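Local structure of D-alanyl transferase DltD (Enterococcus faecalis, 6O93) at residues I102-P105 and Q106-V109; L312-V315 and A316-L319; Q322-Q326 and G327-I331; A332-S335 and T336-N339; R353-L356 and A357-R360. The protein probably transfers D-alanine to lipoteichoic acid at the cell membrane, as part of cell wall biogenesis in this Gram-positive bacterium. All coordinates share one frame; numbering follows the deposited sequence.

Interaction 1 (I102-P105 and Q106-V109). With NA (sodium ion), chain K.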
loop_
_atom_site.group_PDB
_atom_site.type_symbol
_atom_site.label_atom_id
_atom_site.label_comp_id
_atom_site.label_asym_id
_atom_site.label_seq_id
_atom_site.Cartn_x
_atom_site.Cartn_y
_atom_site.Cartn_z
ATOM N N ILE A 102 3.797 -0.589 -2.794
ATOM C CA ILE A 102 4.490 0.689 -2.694
ATOM C C ILE A 102 4.763 0.959 -1.220
ATOM O O ILE A 102 3.844 1.244 -0.443
ATOM C CB ILE A 102 3.682 1.821 -3.338
ATOM C CG1 ILE A 102 3.531 1.549 -4.838
ATOM C CG2 ILE A 102 4.369 3.163 -3.102
ATOM C CD1 ILE A 102 2.600 2.494 -5.543
ATOM N N LEU A 103 6.029 0.861 -0.832
ATOM C CA LEU A 103 6.429 1.169 0.529
ATOM C C LEU A 103 6.497 2.677 0.731
ATOM O O LEU A 103 6.757 3.442 -0.200
ATOM C CB LEU A 103 7.785 0.540 0.844
ATOM C CG LEU A 103 7.763 -0.963 1.133
ATOM C CD1 LEU A 103 9.078 -1.617 0.737
ATOM C CD2 LEU A 103 7.464 -1.214 2.608
ATOM N N SER A 104 6.238 3.101 1.963
ATOM C CA SER A 104 6.433 4.485 2.363
ATOM C C SER A 104 7.398 4.500 3.538
ATOM O O SER A 104 7.095 3.899 4.583
ATOM C CB SER A 104 5.107 5.147 2.748
ATOM O OG SER A 104 4.275 5.337 1.616
ATOM N N PRO A 105 8.564 5.138 3.430
ATOM C CA PRO A 105 9.450 5.219 4.602
ATOM C C PRO A 105 8.759 5.794 5.820
ATOM O O PRO A 105 9.091 5.422 6.954
ATOM C CB PRO A 105 10.586 6.130 4.120
ATOM C CG PRO A 105 10.563 6.026 2.642
ATOM C CD PRO A 105 9.129 5.841 2.265
ATOM N N GLN A 106 7.790 6.686 5.612
ATOM C CA GLN A 106 7.104 7.337 6.720
ATOM C C GLN A 106 6.266 6.361 7.533
ATOM O O GLN A 106 5.874 6.689 8.657
ATOM C CB GLN A 106 6.219 8.469 6.194
ATOM C CG GLN A 106 6.971 9.555 5.429
ATOM C CD GLN A 106 7.279 9.165 3.990
ATOM O OE1 GLN A 106 6.759 8.172 3.475
ATOM N NE2 GLN A 106 8.133 9.943 3.336
ATOM N N TRP A 107 5.982 5.173 6.992
ATOM C CA TRP A 107 5.271 4.156 7.758
ATOM C C TRP A 107 6.061 3.718 8.983
ATOM O O TRP A 107 5.472 3.388 10.019
ATOM C CB TRP A 107 4.993 2.930 6.887
ATOM C CG TRP A 107 3.947 3.107 5.836
ATOM C CD1 TRP A 107 3.200 4.221 5.587
ATOM C CD2 TRP A 107 3.528 2.121 4.888
ATOM N NE1 TRP A 107 2.340 3.987 4.540
ATOM C CE2 TRP A 107 2.522 2.703 4.096
ATOM C CE3 TRP A 107 3.905 0.797 4.637
ATOM C CZ2 TRP A 107 1.890 2.010 3.066
ATOM C CZ3 TRP A 107 3.277 0.110 3.616
ATOM C CH2 TRP A 107 2.281 0.717 2.842
ATOM N N PHE A 108 7.387 3.695 8.878
ATOM C CA PHE A 108 8.237 3.009 9.849
ATOM C C PHE A 108 8.651 3.959 10.973
ATOM O O PHE A 108 9.829 4.167 11.258
ATOM C CB PHE A 108 9.445 2.407 9.137
ATOM C CG PHE A 108 9.077 1.366 8.115
ATOM C CD1 PHE A 108 8.601 1.737 6.865
ATOM C CD2 PHE A 108 9.190 0.017 8.406
ATOM C CE1 PHE A 108 8.249 0.784 5.928
ATOM C CE2 PHE A 108 8.841 -0.943 7.471
ATOM C CZ PHE A 108 8.366 -0.558 6.231
ATOM N N VAL A 109 7.640 4.527 11.627
ATOM C CA VAL A 109 7.884 5.403 12.766
ATOM C C VAL A 109 8.116 4.572 14.024
ATOM O O VAL A 109 7.827 3.371 14.077
ATOM C CB VAL A 109 6.729 6.404 12.960
ATOM C CG1 VAL A 109 6.710 7.411 11.815
ATOM C CG2 VAL A 109 5.387 5.678 13.059
HETATM NA NA NA K . 2.378 7.557 1.434
#

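Interaction 2 (L312-V315 and A316-L319)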
loop_
_atom_site.group_PDB
_atom_site.type_symbol
_atom_site.label_atom_id
_atom_site.label_comp_id
_atom_site.label_asym_id
_atom_site.label_seq_id
_atom_site.Cartn_x
_atom_site.Cartn_y
_atom_site.Cartn_z
ATOM N N LEU A 312 17.392 7.851 5.364
ATOM C CA LEU A 312 16.490 7.200 4.420
ATOM C C LEU A 312 17.189 6.076 3.667
ATOM O O LEU A 312 16.558 5.065 3.341
ATOM C CB LEU A 312 15.920 8.226 3.438
ATOM C CG LEU A 312 14.913 9.223 4.017
ATOM C CD1 LEU A 312 14.532 10.264 2.975
ATOM C CD2 LEU A 312 13.668 8.510 4.536
ATOM N N GLN A 313 18.487 6.226 3.387
ATOM C CA GLN A 313 19.227 5.144 2.743
ATOM C C GLN A 313 19.441 3.975 3.694
ATOM O O GLN A 313 19.461 2.819 3.258
ATOM C CB GLN A 313 20.570 5.656 2.218
ATOM C CG GLN A 313 20.447 6.547 0.994
ATOM C CD GLN A 313 19.683 5.875 -0.132
ATOM O OE1 GLN A 313 19.982 4.743 -0.512
ATOM N NE2 GLN A 313 18.675 6.561 -0.654
ATOM N N GLN A 314 19.607 4.250 4.989
ATOM C CA GLN A 314 19.664 3.170 5.967
ATOM C C GLN A 314 18.349 2.403 6.001
ATOM O O GLN A 314 18.340 1.171 6.117
ATOM C CB GLN A 314 19.997 3.737 7.346
ATOM C CG GLN A 314 21.392 4.342 7.449
ATOM C CD GLN A 314 22.491 3.303 7.333
ATOM O OE1 GLN A 314 22.567 2.372 8.133
ATOM N NE2 GLN A 314 23.348 3.455 6.331
ATOM N N VAL A 315 17.227 3.116 5.884
ATOM C CA VAL A 315 15.919 2.467 5.865
ATOM C C VAL A 315 15.783 1.589 4.628
ATOM O O VAL A 315 15.349 0.433 4.706
ATOM C CB VAL A 315 14.801 3.524 5.934
ATOM C CG1 VAL A 315 13.432 2.874 5.788
ATOM C CG2 VAL A 315 14.889 4.302 7.235
ATOM N N ALA A 316 16.148 2.127 3.462
ATOM C CA ALA A 316 16.080 1.338 2.237
ATOM C C ALA A 316 16.939 0.084 2.344
ATOM O O ALA A 316 16.527 -0.999 1.913
ATOM C CB ALA A 316 16.514 2.183 1.040
ATOM N N ARG A 317 18.138 0.210 2.919
ATOM C CA ARG A 317 19.002 -0.954 3.069
ATOM C C ARG A 317 18.349 -2.011 3.951
ATOM O O ARG A 317 18.466 -3.212 3.683
ATOM C CB ARG A 317 20.355 -0.539 3.647
ATOM C CG ARG A 317 21.367 -1.677 3.715
ATOM C CD ARG A 317 22.572 -1.311 4.564
ATOM N NE ARG A 317 23.401 -0.288 3.937
ATOM C CZ ARG A 317 24.485 0.242 4.497
ATOM N NH1 ARG A 317 25.179 1.168 3.848
ATOM N NH2 ARG A 317 24.879 -0.149 5.705
ATOM N N LYS A 318 17.658 -1.583 5.010
ATOM C CA LYS A 318 17.010 -2.537 5.903
ATOM C C LYS A 318 15.855 -3.236 5.204
ATOM O O LYS A 318 15.699 -4.457 5.317
ATOM C CB LYS A 318 16.518 -1.823 7.161
ATOM C CG LYS A 318 15.986 -2.756 8.234
ATOM C CD LYS A 318 15.807 -2.028 9.555
ATOM C CE LYS A 318 15.241 -2.941 10.626
ATOM N NZ LYS A 318 15.121 -2.244 11.934
ATOM N N LEU A 319 15.035 -2.474 4.481
ATOM C CA LEU A 319 13.907 -3.061 3.768
ATOM C C LEU A 319 14.382 -4.016 2.683
ATOM O O LEU A 319 13.860 -5.129 2.546
ATOM C CB LEU A 319 13.042 -1.955 3.170
ATOM C CG LEU A 319 12.363 -1.039 4.188
ATOM C CD1 LEU A 319 11.743 0.157 3.493
ATOM C CD2 LEU A 319 11.308 -1.802 4.976
#

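Interaction 3 (Q322-Q326 and G327-I331)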
loop_
_atom_site.group_PDB
_atom_site.type_symbol
_atom_site.label_atom_id
_atom_site.label_comp_id
_atom_site.label_asym_id
_atom_site.label_seq_id
_atom_site.Cartn_x
_atom_site.Cartn_y
_atom_site.Cartn_z
ATOM N N GLN A 322 15.465 -7.313 4.171
ATOM C CA GLN A 322 14.327 -8.144 4.548
ATOM C C GLN A 322 13.670 -8.763 3.319
ATOM O O GLN A 322 13.221 -9.914 3.357
ATOM C CB GLN A 322 13.324 -7.306 5.341
ATOM C CG GLN A 322 12.146 -8.077 5.911
ATOM C CD GLN A 322 11.329 -7.237 6.882
ATOM O OE1 GLN A 322 11.725 -6.129 7.249
ATOM N NE2 GLN A 322 10.183 -7.764 7.301
ATOM N N LEU A 323 13.612 -8.014 2.218
ATOM C CA LEU A 323 13.045 -8.543 0.982
ATOM C C LEU A 323 13.980 -9.565 0.345
ATOM O O LEU A 323 13.633 -10.745 0.211
ATOM C CB LEU A 323 12.756 -7.399 0.011
ATOM C CG LEU A 323 11.618 -6.459 0.417
ATOM C CD1 LEU A 323 11.600 -5.223 -0.469
ATOM C CD2 LEU A 323 10.282 -7.184 0.351
ATOM N N GLN A 324 15.179 -9.126 -0.048
ATOM C CA GLN A 324 16.094 -9.996 -0.782
ATOM C C GLN A 324 16.432 -11.251 0.013
ATOM O O GLN A 324 16.540 -12.343 -0.555
ATOM C CB GLN A 324 17.371 -9.230 -1.128
ATOM C CG GLN A 324 17.184 -8.145 -2.173
ATOM C CD GLN A 324 17.197 -8.692 -3.587
ATOM O OE1 GLN A 324 17.409 -9.886 -3.802
ATOM N NE2 GLN A 324 16.974 -7.817 -4.562
ATOM N N GLU A 325 16.606 -11.115 1.327
ATOM C CA GLU A 325 16.966 -12.256 2.157
ATOM C C GLU A 325 15.936 -13.375 2.078
ATOM O O GLU A 325 16.282 -14.538 2.320
ATOM C CB GLU A 325 17.144 -11.795 3.607
ATOM C CG GLU A 325 17.391 -12.902 4.616
ATOM C CD GLU A 325 18.697 -13.631 4.392
ATOM O OE1 GLU A 325 19.467 -13.236 3.487
ATOM O OE2 GLU A 325 18.955 -14.603 5.133
ATOM N N GLN A 326 14.688 -13.060 1.735
ATOM C CA GLN A 326 13.607 -14.037 1.747
ATOM C C GLN A 326 13.109 -14.391 0.351
ATOM O O GLN A 326 12.105 -15.101 0.227
ATOM C CB GLN A 326 12.451 -13.518 2.603
ATOM C CG GLN A 326 12.831 -13.290 4.056
ATOM C CD GLN A 326 11.656 -12.860 4.914
ATOM O OE1 GLN A 326 10.986 -13.690 5.532
ATOM N NE2 GLN A 326 11.405 -11.557 4.960
ATOM N N GLY A 327 13.780 -13.923 -0.698
ATOM C CA GLY A 327 13.437 -14.294 -2.055
ATOM C C GLY A 327 12.648 -13.261 -2.830
ATOM O O GLY A 327 12.253 -13.541 -3.970
ATOM N N PHE A 328 12.395 -12.090 -2.254
ATOM C CA PHE A 328 11.728 -11.001 -2.965
ATOM C C PHE A 328 12.807 -10.188 -3.669
ATOM O O PHE A 328 13.497 -9.379 -3.043
ATOM C CB PHE A 328 10.914 -10.142 -2.003
ATOM C CG PHE A 328 9.800 -10.883 -1.319
ATOM C CD1 PHE A 328 8.574 -11.052 -1.945
ATOM C CD2 PHE A 328 9.975 -11.406 -0.048
ATOM C CE1 PHE A 328 7.548 -11.729 -1.316
ATOM C CE2 PHE A 328 8.950 -12.084 0.587
ATOM C CZ PHE A 328 7.735 -12.245 -0.047
ATOM N N THR A 329 12.953 -10.403 -4.976
ATOM C CA THR A 329 14.043 -9.819 -5.747
ATOM C C THR A 329 13.586 -8.759 -6.742
ATOM O O THR A 329 14.430 -8.182 -7.436
ATOM C CB THR A 329 14.808 -10.920 -6.495
ATOM O OG1 THR A 329 13.940 -11.553 -7.442
ATOM C CG2 THR A 329 15.333 -11.964 -5.521
ATOM N N ASN A 330 12.287 -8.488 -6.839
ATOM C CA ASN A 330 11.766 -7.443 -7.719
ATOM C C ASN A 330 11.587 -6.182 -6.881
ATOM O O ASN A 330 10.574 -6.019 -6.197
ATOM C CB ASN A 330 10.451 -7.872 -8.361
ATOM C CG ASN A 330 10.563 -9.187 -9.104
ATOM O OD1 ASN A 330 11.487 -9.397 -9.890
ATOM N ND2 ASN A 330 9.619 -10.084 -8.855
ATOM N N ILE A 331 12.569 -5.284 -6.939
ATOM C CA ILE A 331 12.576 -4.077 -6.120
ATOM C C ILE A 331 12.952 -2.894 -7.000
ATOM O O ILE A 331 14.047 -2.866 -7.575
ATOM C CB ILE A 331 13.550 -4.190 -4.935
ATOM C CG1 ILE A 331 13.246 -5.442 -4.108
ATOM C CG2 ILE A 331 13.465 -2.943 -4.058
ATOM C CD1 ILE A 331 14.229 -5.678 -2.979
#

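Interaction 4 (A332-S335 and T336-N339)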
loop_
_atom_site.group_PDB
_atom_site.type_symbol
_atom_site.label_atom_id
_atom_site.label_comp_id
_atom_site.label_asym_id
_atom_site.label_seq_id
_atom_site.Cartn_x
_atom_site.Cartn_y
_atom_site.Cartn_z
ATOM N N ALA A 332 12.054 -1.916 -7.094
ATOM C CA ALA A 332 12.331 -0.652 -7.775
ATOM C C ALA A 332 12.639 0.380 -6.696
ATOM O O ALA A 332 11.742 1.017 -6.144
ATOM C CB ALA A 332 11.154 -0.231 -8.649
ATOM N N ASP A 333 13.925 0.541 -6.393
ATOM C CA ASP A 333 14.372 1.434 -5.324
ATOM C C ASP A 333 14.689 2.796 -5.929
ATOM O O ASP A 333 15.750 2.993 -6.524
ATOM C CB ASP A 333 15.586 0.848 -4.611
ATOM C CG ASP A 333 16.069 1.722 -3.467
ATOM O OD1 ASP A 333 15.376 2.706 -3.132
ATOM O OD2 ASP A 333 17.146 1.425 -2.905
ATOM N N PHE A 334 13.768 3.744 -5.767
ATOM C CA PHE A 334 13.978 5.114 -6.213
ATOM C C PHE A 334 14.333 6.054 -5.060
ATOM O O PHE A 334 14.216 7.275 -5.207
ATOM C CB PHE A 334 12.737 5.624 -6.948
ATOM C CG PHE A 334 12.409 4.849 -8.195
ATOM C CD1 PHE A 334 13.237 4.907 -9.302
ATOM C CD2 PHE A 334 11.264 4.071 -8.263
ATOM C CE1 PHE A 334 12.935 4.199 -10.451
ATOM C CE2 PHE A 334 10.957 3.360 -9.408
ATOM C CZ PHE A 334 11.793 3.425 -10.503
ATOM N N SER A 335 14.768 5.512 -3.919
ATOM C CA SER A 335 15.119 6.359 -2.786
ATOM C C SER A 335 16.339 7.227 -3.070
ATOM O O SER A 335 16.507 8.266 -2.425
ATOM C CB SER A 335 15.368 5.505 -1.539
ATOM O OG SER A 335 16.478 4.641 -1.719
ATOM N N THR A 336 17.187 6.826 -4.018
ATOM C CA THR A 336 18.339 7.626 -4.414
ATOM C C THR A 336 17.990 8.708 -5.426
ATOM O O THR A 336 18.887 9.445 -5.851
ATOM C CB THR A 336 19.429 6.725 -5.002
ATOM O OG1 THR A 336 18.867 5.910 -6.037
ATOM C CG2 THR A 336 20.033 5.837 -3.921
ATOM N N CYS A 337 16.719 8.820 -5.822
ATOM C CA CYS A 337 16.274 9.815 -6.790
ATOM C C CYS A 337 15.753 11.083 -6.127
ATOM O O CYS A 337 14.927 11.795 -6.716
ATOM C CB CYS A 337 15.200 9.214 -7.697
ATOM S SG CYS A 337 15.732 7.734 -8.589
ATOM N N SER A 338 16.218 11.389 -4.914
ATOM C CA SER A 338 15.693 12.538 -4.183
ATOM C C SER A 338 15.930 13.842 -4.932
ATOM O O SER A 338 15.113 14.765 -4.840
ATOM C CB SER A 338 16.328 12.602 -2.794
ATOM O OG SER A 338 17.741 12.603 -2.880
ATOM N N ASN A 339 17.031 13.944 -5.672
ATOM C CA ASN A 339 17.367 15.168 -6.386
ATOM C C ASN A 339 16.819 15.197 -7.808
ATOM O O ASN A 339 17.081 16.160 -8.536
ATOM C CB ASN A 339 18.888 15.357 -6.421
ATOM C CG ASN A 339 19.288 16.798 -6.670
ATOM O OD1 ASN A 339 18.578 17.727 -6.282
ATOM N ND2 ASN A 339 20.430 16.992 -7.324
#

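Interaction 5 (R353-L356 and A357-R360)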
loop_
_atom_site.group_PDB
_atom_site.type_symbol
_atom_site.label_atom_id
_atom_site.label_comp_id
_atom_site.label_asym_id
_atom_site.label_seq_id
_atom_site.Cartn_x
_atom_site.Cartn_y
_atom_site.Cartn_z
ATOM N N ARG A 353 7.191 12.585 -12.911
ATOM C CA ARG A 353 8.275 11.731 -13.379
ATOM C C ARG A 353 8.500 10.521 -12.484
ATOM O O ARG A 353 9.046 9.515 -12.951
ATOM C CB ARG A 353 9.570 12.537 -13.491
ATOM C CG ARG A 353 9.536 13.611 -14.568
ATOM C CD ARG A 353 10.893 14.273 -14.709
ATOM N NE ARG A 353 11.903 13.324 -15.164
ATOM C CZ ARG A 353 13.211 13.464 -14.970
ATOM N NH1 ARG A 353 13.683 14.520 -14.317
ATOM N NH2 ARG A 353 14.047 12.541 -15.426
ATOM N N GLY A 354 8.096 10.591 -11.215
ATOM C CA GLY A 354 8.219 9.431 -10.347
ATOM C C GLY A 354 7.303 8.297 -10.770
ATOM O O GLY A 354 7.726 7.142 -10.875
ATOM N N TRP A 355 6.030 8.612 -11.021
ATOM C CA TRP A 355 5.097 7.582 -11.464
ATOM C C TRP A 355 5.480 7.042 -12.838
ATOM O O TRP A 355 5.337 5.843 -13.098
ATOM C CB TRP A 355 3.673 8.134 -11.483
ATOM C CG TRP A 355 3.019 8.111 -10.139
ATOM C CD1 TRP A 355 2.575 9.183 -9.423
ATOM C CD2 TRP A 355 2.742 6.952 -9.343
ATOM N NE1 TRP A 355 2.032 8.764 -8.232
ATOM C CE2 TRP A 355 2.123 7.398 -8.159
ATOM C CE3 TRP A 355 2.955 5.581 -9.517
ATOM C CZ2 TRP A 355 1.716 6.525 -7.155
ATOM C CZ3 TRP A 355 2.547 4.714 -8.520
ATOM C CH2 TRP A 355 1.934 5.189 -7.354
ATOM N N LEU A 356 5.966 7.909 -13.729
ATOM C CA LEU A 356 6.438 7.438 -15.028
ATOM C C LEU A 356 7.543 6.404 -14.861
ATOM O O LEU A 356 7.539 5.365 -15.532
ATOM C CB LEU A 356 6.935 8.614 -15.869
ATOM C CG LEU A 356 7.430 8.257 -17.275
ATOM C CD1 LEU A 356 6.271 7.792 -18.153
ATOM C CD2 LEU A 356 8.158 9.432 -17.911
ATOM N N ALA A 357 8.502 6.673 -13.969
ATOM C CA ALA A 357 9.566 5.710 -13.712
ATOM C C ALA A 357 9.011 4.429 -13.106
ATOM O O ALA A 357 9.400 3.324 -13.504
ATOM C CB ALA A 357 10.621 6.327 -12.794
ATOM N N VAL A 358 8.099 4.554 -12.139
ATOM C CA VAL A 358 7.478 3.371 -11.551
ATOM C C VAL A 358 6.702 2.602 -12.609
ATOM O O VAL A 358 6.777 1.369 -12.686
ATOM C CB VAL A 358 6.574 3.772 -10.368
ATOM C CG1 VAL A 358 5.724 2.591 -9.925
ATOM C CG2 VAL A 358 7.411 4.292 -9.210
ATOM N N ASP A 359 5.950 3.317 -13.447
ATOM C CA ASP A 359 5.158 2.663 -14.484
ATOM C C ASP A 359 6.029 1.803 -15.393
ATOM O O ASP A 359 5.631 0.701 -15.785
ATOM C CB ASP A 359 4.409 3.711 -15.306
ATOM C CG ASP A 359 3.579 3.095 -16.410
ATOM O OD1 ASP A 359 2.473 2.592 -16.112
ATOM O OD2 ASP A 359 4.039 3.108 -17.572
ATOM N N ARG A 360 7.218 2.293 -15.753
ATOM C CA ARG A 360 8.099 1.501 -16.606
ATOM C C ARG A 360 8.519 0.215 -15.906
ATOM O O ARG A 360 8.518 -0.862 -16.515
ATOM C CB ARG A 360 9.326 2.316 -17.011
ATOM C CG ARG A 360 10.375 1.498 -17.751
ATOM C CD ARG A 360 11.388 2.373 -18.472
ATOM N NE ARG A 360 12.179 3.189 -17.556
ATOM C CZ ARG A 360 13.213 3.938 -17.929
ATOM N NH1 ARG A 360 13.587 3.974 -19.200
ATOM N NH2 ARG A 360 13.877 4.652 -17.031
HETATM O O HOH W 1 6.397 4.390 -18.191
#

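Interaction 1 (I102-P105 and Q106-V109)
Ser104 meets Trp107 twice, through its carbonyl and through its CB, where the chain leaves strand 98-102 of the parallel sheet and turns. Two backbone hydrogen bonds make the turn. Trp107 N gives to Ser104 O at 2.9 Å, and Phe108 N gives to Pro105 O at 3.1 Å. Both run from a residue to the one three before it, in keeping with the 3-10 segment here. Phe108 is itself the centre of an inverse gamma turn.

The aromatic contacts are of two kinds. Ser104 CB sits over one face of the Trp107 indole, 3.6 Å from the centroid of the five-membered ring and 15° off its normal, a CH-pi contact. Phe108 instead presents its edge. Ser104 O lies in the ring plane, 3.5 Å from Phe108 CD1. Leu103 CD2 reaches the same rim, 3.8 Å from Phe108 CZ.

Gln106 folds back along Pro105. Its chain bends at chi2 (80°), which brings OE1 to 3.5 Å from Ser104 CB.

The metal contact is made by Ser104 OG, which binds the sodium ion at 2.9 Å. Ser46 and Glu48 also bind the ion. Trp107 NE1 makes a weak hydrogen bond to Ser46 OG, so the indole N-H also touches the first shell, through Ser46. Ser104 lies near a Ser47-His349-Asp346 arrangement that resembles the triad of SGNH hydrolases.

The hydroxyl of Ser104 binds the ion while its CB lies on the indole, so the ion site and the aromatic packing share one residue.

Interaction 2 (L312-V315 and A316-L319)
Residues 312-319 form two turns of regular alpha-helix, with four i to i+4 hydrogen bonds running from Ala316, Arg317, Lys318 and Leu319 N to Leu312, Gln313, Gln314 and Val315 O. This is the middle of helix 309-324, which precedes strand 331-333 in the parallel alpha/beta fold. The Leu319 N to Val315 O bond is the straightest of the four, with an angle of 168° at the hydrogen.

On the buried side Val315 and Leu319 lie side by side one turn apart. Val315 CG1 is anti to the backbone N (chi1 175°), which sends it toward Leu319 CD1 at 3.9 Å. Leu319 CG also rests on the carbonyl of its own helix, 3.4 Å from Val315 O. Both side chains pack on Tyr273 of helix 272-285.

Lys318 runs out nearly straight, away from the turn before it. Its NZ gives hydrogen bonds to the carbonyls of Arg268, Trp387 and Gln390, and the ammonium makes cation-pi contacts with the rings of Tyr273 and Trp387. Gln313 likewise uses its NE2 outside the helix, on Ser335 OG.

On the more open side Gln314 and Arg317 lie alongside each other, pointing the same way. The Gln314 amide is turned 72° from the guanidinium plane. It comes over one face, offset toward the rim, with Gln314 NE2 3.8 Å from Arg317 NH1.

Interaction 3 (Q322-Q326 and G327-I331)
A Schellman motif ends helix 309-324 here, with Gly327 as its C-prime residue at positive phi (102°). Two bonds define it. Phe328 N gives to Leu323 O at 3.1 Å, and Gly327 N gives to Gln324 O at 3.2 Å. Leu323 O also accepts from Gln326 N, and the two donors reach it from opposite faces of the carbonyl plane.

Gln326 ties back to the helix end. Its NE2 gives a straight bond to Gln322 O at 2.9 Å, with the acceptor in the amide plane. Its OE1 is held by Asp379 N and Gln277 NE2.

Apolar packing follows the turn. Leu323 CD2 lies 3.8 Å from Phe328 CB, the two side chains crossing at about a right angle. The other methyl, Leu323 CD1, is 3.7 Å from Ile331 CD1. Gln324 bends at chi2 (-82°) over the returning chain, where its OE1 lies 3.4 Å from Thr329 CG2.

The turn thus brings the chain from the helix into edge strand 331-333. Leu323 and Phe328 pack inward on Leu280 of helix 272-285 and on Phe292 of strand 289-294, while Tyr376 meets the Phe328 ring.

Interaction 4 (A332-S335 and T336-N339)
Phe334 and Cys337 close a type I beta turn just after edge strand 331-333 of the parallel sheet. Its hydrogen bond runs from Cys337 N to Phe334 O at 3.0 Å.

The Phe334 side chain can be followed outward. CB lies 4.0 Å from Cys337 SG. CG stands beside the backbone N (chi1 -62°), and the far end of the ring points away from the turn. CD1 is the ring atom nearest the sulfur, with Cys337 SG at 3.8 Å. The sulfur lies in the ring plane at the edge, 82° off the normal, so this is an edge-on sulfur-aromatic contact and not one over the face. Farther out the ring packs on helix 352-367, against Ala357, Val358 and Gln361.

Cys337 reaches back over the turn it closes. Its CB is 3.3 Å from Phe334 O.

An Asx turn precedes the beta turn and overlaps it. Asp333 OD1 accepts from Ser335 N at 3.0 Å, met from above the carboxylate plane. The same oxygen takes the Ser335 hydroxyl on its syn side. Two donors from one residue thus grip OD1, while the other carboxylate oxygen, OD2, forms a salt bridge with Lys320. Lys320 belongs to helix 309-324, so the network joins the strand end to the helix before it and would probably favour the charged form of Asp333. The hydroxyl bond, from Ser335 OG to Asp333 OD1, measures 2.6 Å.

Interaction 5 (R353-L356 and A357-R360)
The indole of Trp355 meets Val358 obliquely, at the six-membered end of the ring system. Val358 CG1 lies 4.1 Å from Trp355 CZ3, and the two side chains run side by side, pointing the same way. CG1 is anti to the backbone N of Val358 (chi1 169°), which turns it toward the indole. The other methyl, Val358 CG2, rests 3.3 Å from Gly354 O. Trp355 also meets the ring of His56, the planes about 40° apart.

The backbone is regular alpha-helix. Ala357, Val358, Asp359 and Arg360 N bond to Arg353, Gly354, Trp355 and Leu356 O. The bond from Val358 N to Gly354 O measures 2.9 Å.

A water joins the helix backbone to an acid. It donates to Asp359 OD2 at 2.8 Å and to Leu356 O at 3.1 Å, so that carbonyl accepts both from it and from Arg360 N. Asp359 OD1 forms a salt bridge with Arg66, which probably keeps the buried carboxylate charged. Arg353 is held by Asp224 and Glu340.

This part of helix 352-367, the helix that follows strand 331-333 in the chain, packs on two others. Leu356 touches Leu60 of helix 57-63 and Phe220 and Leu223 of helix 220-233. Arg360 makes a cation-pi contact with Phe220. Trp355 and Asp359 touch Pro57, where helix 57-63 begins.

How the interactions relate
All five contacts are local and follow one another in series; none nests or crosses. Interaction 1 closes the turn after strand 98-102. Interaction 2 lies within helix 309-324, interaction 3 caps its end, and interaction 4 turns the chain after strand 331-333. Interaction 5 belongs to helix 352-367. Interaction 1 packs on helix 309-324 through Phe108 and Leu319 and through Pro105 and Leu312. It also reaches helix 352-367, where Ile102 meets Trp355. Interactions 2 and 4 join through Gln313 and Ser335, and Phe334 links interactions 4 and 5. Together they tie the sheet to the two helices that flank strand 331-333 in sequence.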